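Local atomic coordinates of alginate lyase (Aplysia kurodai, PDB entry 5GMT), a protein that cleaves alginate, probably by beta-elimination as a polysaccharide lyase of family 14, with specificity for polymannuronate. Residues L95-Y100 and S263-F268. Sequence-based numbering, arbitrary orientation.
Sequences LKYDVY and SYFKNF
Two neighbouring antiparallel strands in a sheet of the concanavalin-like beta-sandwich, 95-100 and 263-268, are tied by paired backbone hydrogen bonds at Asp98-Lys266 and Tyr100-Tyr264. Tyr97, Val99, Phe265 and Phe268 lie on the face turned to the second sheet, where the Tyr97 hydroxyl bonds to Pro113 O. Val99 CG2, anti to its backbone N, sits over one face of the Phe265 ring, 3.6 Å from CE2. Tyr97 CD2 meets the edge of that same ring, 3.8 Å from Phe265 CD2, with the two ring planes 53° apart. A CH-pi contact puts Tyr97 CB over the Phe268 ring, 3.7 Å from CD1, completing an aromatic cluster. Tyr100 and Tyr264, on the other face, run side by side with their rings almost perpendicular, and Tyr100 CB lies 4.0 Å from Tyr264 CB. Also on this face is Asp98, whose OD1 is taken by Ser193 OG. An alanine at Asp98 would remove the acceptor shared by Lys266 and Asn267 and would probably loosen both side chains. Asn267 and Phe268 form a G1 beta bulge facing strand 14-19, and Asn267 ND2 reaches Asp98 OD2 at 3.3 Å from above the carboxylate plane. Lys266, extended until a bend at chi4 (63°), brings NZ to the anti lone pair of Asp98 OD2 in a 2.7 Å salt bridge.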
ATOM      1  N   LEU A  95      -1.899  -9.002   2.994  1.00  7.60           N
ATOM      2  CA  LEU A  95      -1.801  -7.888   3.936  1.00  5.50           C
ATOM      3  C   LEU A  95      -3.193  -7.443   4.320  1.00  6.33           C
ATOM      4  O   LEU A  95      -4.028  -7.236   3.447  1.00  8.46           O
ATOM      5  CB  LEU A  95      -1.048  -6.713   3.312  1.00  9.05           C
ATOM      6  CG  LEU A  95      -1.029  -5.415   4.118  1.00  7.79           C
ATOM      7  CD1 LEU A  95      -0.234  -5.618   5.403  1.00  8.07           C
ATOM      8  CD2 LEU A  95      -0.435  -4.261   3.303  1.00  6.27           C
ATOM      9  N   LYS A  96      -3.447  -7.286   5.615  1.00  6.03           N
ATOM     10  CA  LYS A  96      -4.725  -6.743   6.072  1.00  7.65           C
ATOM     11  C   LYS A  96      -4.451  -5.568   6.975  1.00  7.26           C
ATOM     12  O   LYS A  96      -3.483  -5.593   7.713  1.00  7.06           O
ATOM     13  CB  LYS A  96      -5.534  -7.782   6.842  1.00 11.41           C
ATOM     14  CG  LYS A  96      -5.936  -9.002   6.039  1.00 10.06           C
ATOM     15  CD  LYS A  96      -6.814  -9.926   6.864  1.00 15.64           C
ATOM     16  CE  LYS A  96      -7.134 -11.185   6.092  1.00 22.68           C
ATOM     17  NZ  LYS A  96      -8.062 -12.081   6.847  1.00 28.78           N
ATOM     18  N   TYR A  97      -5.304  -4.549   6.923  1.00  6.80           N
ATOM     19  CA  TYR A  97      -5.282  -3.490   7.920  1.00  7.49           C
ATOM     20  C   TYR A  97      -6.603  -2.752   7.871  1.00  8.82           C
ATOM     21  O   TYR A  97      -7.321  -2.834   6.880  1.00  8.21           O
ATOM     22  CB  TYR A  97      -4.117  -2.514   7.714  1.00  6.36           C
ATOM     23  CG  TYR A  97      -4.042  -1.819   6.369  1.00  6.37           C
ATOM     24  CD1 TYR A  97      -3.305  -2.369   5.326  1.00  7.85           C
ATOM     25  CD2 TYR A  97      -4.690  -0.607   6.145  1.00  5.75           C
ATOM     26  CE1 TYR A  97      -3.210  -1.725   4.077  1.00  7.52           C
ATOM     27  CE2 TYR A  97      -4.602   0.044   4.909  1.00  8.95           C
ATOM     28  CZ  TYR A  97      -3.858  -0.524   3.878  1.00  7.58           C
ATOM     29  OH  TYR A  97      -3.762   0.115   2.649  1.00  7.75           O
ATOM     30  N   ASP A  98      -6.918  -2.056   8.957  1.00  7.39           N
ATOM     31  CA  ASP A  98      -8.058  -1.162   9.003  1.00  6.97           C
ATOM     32  C   ASP A  98      -7.579   0.272   8.842  1.00  6.08           C
ATOM     33  O   ASP A  98      -6.583   0.659   9.448  1.00  6.59           O
ATOM     34  CB  ASP A  98      -8.813  -1.295  10.333  1.00  7.17           C
ATOM     35  CG  ASP A  98      -9.396  -2.676  10.546  1.00 11.99           C
ATOM     36  OD1 ASP A  98      -9.698  -3.386   9.555  1.00 10.20           O
ATOM     37  OD2 ASP A  98      -9.569  -3.041  11.728  1.00 12.71           O
ATOM     38  N   VAL A  99      -8.285   1.061   8.038  1.00  7.60           N
ATOM     39  CA  VAL A  99      -7.981   2.486   7.941  1.00  7.05           C
ATOM     40  C   VAL A  99      -9.244   3.352   8.055  1.00  8.89           C
ATOM     41  O   VAL A  99     -10.275   3.058   7.444  1.00  7.16           O
ATOM     42  CB  VAL A  99      -7.231   2.806   6.619  1.00  6.42           C
ATOM     43  CG1 VAL A  99      -8.038   2.346   5.402  1.00 11.17           C
ATOM     44  CG2 VAL A  99      -6.898   4.280   6.516  1.00  6.65           C
ATOM     45  N   TYR A 100      -9.144   4.402   8.871  1.00  6.55           N
ATOM     46  CA  TYR A 100     -10.179   5.426   9.008  1.00  9.42           C
ATOM     47  C   TYR A 100      -9.758   6.701   8.279  1.00  7.31           C
ATOM     48  O   TYR A 100      -8.639   7.175   8.466  1.00  9.95           O
ATOM     49  CB  TYR A 100     -10.422   5.729  10.496  1.00  8.05           C
ATOM     50  CG  TYR A 100     -11.624   6.604  10.782  1.00 10.12           C
ATOM     51  CD1 TYR A 100     -11.557   7.986  10.653  1.00 12.14           C
ATOM     52  CD2 TYR A 100     -12.817   6.044  11.219  1.00 10.41           C
ATOM     53  CE1 TYR A 100     -12.666   8.792  10.927  1.00  9.68           C
ATOM     54  CE2 TYR A 100     -13.927   6.836  11.493  1.00 10.60           C
ATOM     55  CZ  TYR A 100     -13.843   8.205  11.348  1.00 12.83           C
ATOM     56  OH  TYR A 100     -14.954   8.983  11.626  1.00 16.03           O
ATOM     57  N   SER A 263      -5.540  10.186   8.809  1.00  7.79           N
ATOM     58  CA  SER A 263      -5.853   8.786   8.666  1.00  7.07           C
ATOM     59  C   SER A 263      -5.411   8.051   9.922  1.00  8.06           C
ATOM     60  O   SER A 263      -4.492   8.483  10.619  1.00  7.74           O
ATOM     61  CB  SER A 263      -5.194   8.186   7.416  1.00  7.11           C
ATOM     62  OG  SER A 263      -3.785   8.345   7.430  1.00  8.90           O
ATOM     63  N   TYR A 264      -6.086   6.944  10.203  1.00  6.33           N
ATOM     64  CA  TYR A 264      -5.805   6.116  11.369  1.00  7.18           C
ATOM     65  C   TYR A 264      -5.663   4.673  10.929  1.00  6.56           C
ATOM     66  O   TYR A 264      -6.499   4.183  10.184  1.00  8.41           O
ATOM     67  CB  TYR A 264      -6.940   6.204  12.396  1.00  9.91           C
ATOM     68  CG  TYR A 264      -7.252   7.594  12.887  1.00  8.18           C
ATOM     69  CD1 TYR A 264      -7.845   8.535  12.050  1.00  7.67           C
ATOM     70  CD2 TYR A 264      -6.989   7.954  14.206  1.00  8.40           C
ATOM     71  CE1 TYR A 264      -8.144   9.821  12.511  1.00  8.89           C
ATOM     72  CE2 TYR A 264      -7.290   9.235  14.678  1.00  8.65           C
ATOM     73  CZ  TYR A 264      -7.865  10.153  13.825  1.00  8.76           C
ATOM     74  OH  TYR A 264      -8.167  11.409  14.281  1.00  9.77           O
ATOM     75  N   PHE A 265      -4.636   3.981  11.406  1.00  6.70           N
ATOM     76  CA  PHE A 265      -4.428   2.598  11.006  1.00  7.18           C
ATOM     77  C   PHE A 265      -4.354   1.714  12.237  1.00  7.26           C
ATOM     78  O   PHE A 265      -3.693   2.060  13.215  1.00  6.95           O
ATOM     79  CB  PHE A 265      -3.139   2.432  10.188  1.00  7.50           C
ATOM     80  CG  PHE A 265      -3.115   3.216   8.908  1.00  7.70           C
ATOM     81  CD1 PHE A 265      -2.733   4.549   8.903  1.00  7.79           C
ATOM     82  CD2 PHE A 265      -3.426   2.602   7.696  1.00  5.68           C
ATOM     83  CE1 PHE A 265      -2.689   5.273   7.723  1.00  7.99           C
ATOM     84  CE2 PHE A 265      -3.390   3.322   6.513  1.00  6.46           C
ATOM     85  CZ  PHE A 265      -3.015   4.658   6.525  1.00  7.06           C
ATOM     86  N   LYS A 266      -5.031   0.578  12.178  1.00  6.85           N
ATOM     87  CA  LYS A 266      -4.938  -0.416  13.244  1.00  8.07           C
ATOM     88  C   LYS A 266      -5.070  -1.828  12.663  1.00 10.16           C
ATOM     89  O   LYS A 266      -5.335  -1.984  11.472  1.00  7.01           O
ATOM     90  CB  LYS A 266      -6.017  -0.160  14.303  1.00  6.64           C
ATOM     91  CG  LYS A 266      -7.436  -0.410  13.798  1.00  8.35           C
ATOM     92  CD  LYS A 266      -8.489  -0.078  14.874  1.00 11.95           C
ATOM     93  CE  LYS A 266      -9.904  -0.293  14.360  1.00 11.70           C
ATOM     94  NZ  LYS A 266     -10.183  -1.736  14.002  1.00 14.27           N
ATOM     95  N   ASN A 267      -4.867  -2.851  13.493  1.00  8.72           N
ATOM     96  CA  ASN A 267      -5.185  -4.225  13.098  1.00  7.61           C
ATOM     97  C   ASN A 267      -4.457  -4.672  11.813  1.00  7.79           C
ATOM     98  O   ASN A 267      -5.075  -5.216  10.898  1.00  8.62           O
ATOM     99  CB  ASN A 267      -6.704  -4.357  12.926  1.00  9.33           C
ATOM    100  CG  ASN A 267      -7.176  -5.797  12.917  1.00 20.79           C
ATOM    101  OD1 ASN A 267      -6.447  -6.702  13.329  1.00 25.50           O
ATOM    102  ND2 ASN A 267      -8.408  -6.020  12.441  1.00 24.09           N
ATOM    103  N   PHE A 268      -3.154  -4.411  11.756  1.00  8.53           N
ATOM    104  CA  PHE A 268      -2.291  -4.935  10.691  1.00  9.88           C
ATOM    105  C   PHE A 268      -2.110  -6.445  10.806  1.00 10.04           C
ATOM    106  O   PHE A 268      -1.943  -6.970  11.906  1.00  9.88           O
ATOM    107  CB  PHE A 268      -0.907  -4.280  10.744  1.00 10.00           C
ATOM    108  CG  PHE A 268      -0.896  -2.828  10.385  1.00 10.49           C
ATOM    109  CD1 PHE A 268      -0.645  -2.427   9.078  1.00  7.77           C
ATOM    110  CD2 PHE A 268      -1.112  -1.856  11.352  1.00  9.41           C
ATOM    111  CE1 PHE A 268      -0.632  -1.086   8.751  1.00  5.55           C
ATOM    112  CE2 PHE A 268      -1.080  -0.512  11.026  1.00  7.21           C
ATOM    113  CZ  PHE A 268      -0.831  -0.129   9.721  1.00  9.89           C
TER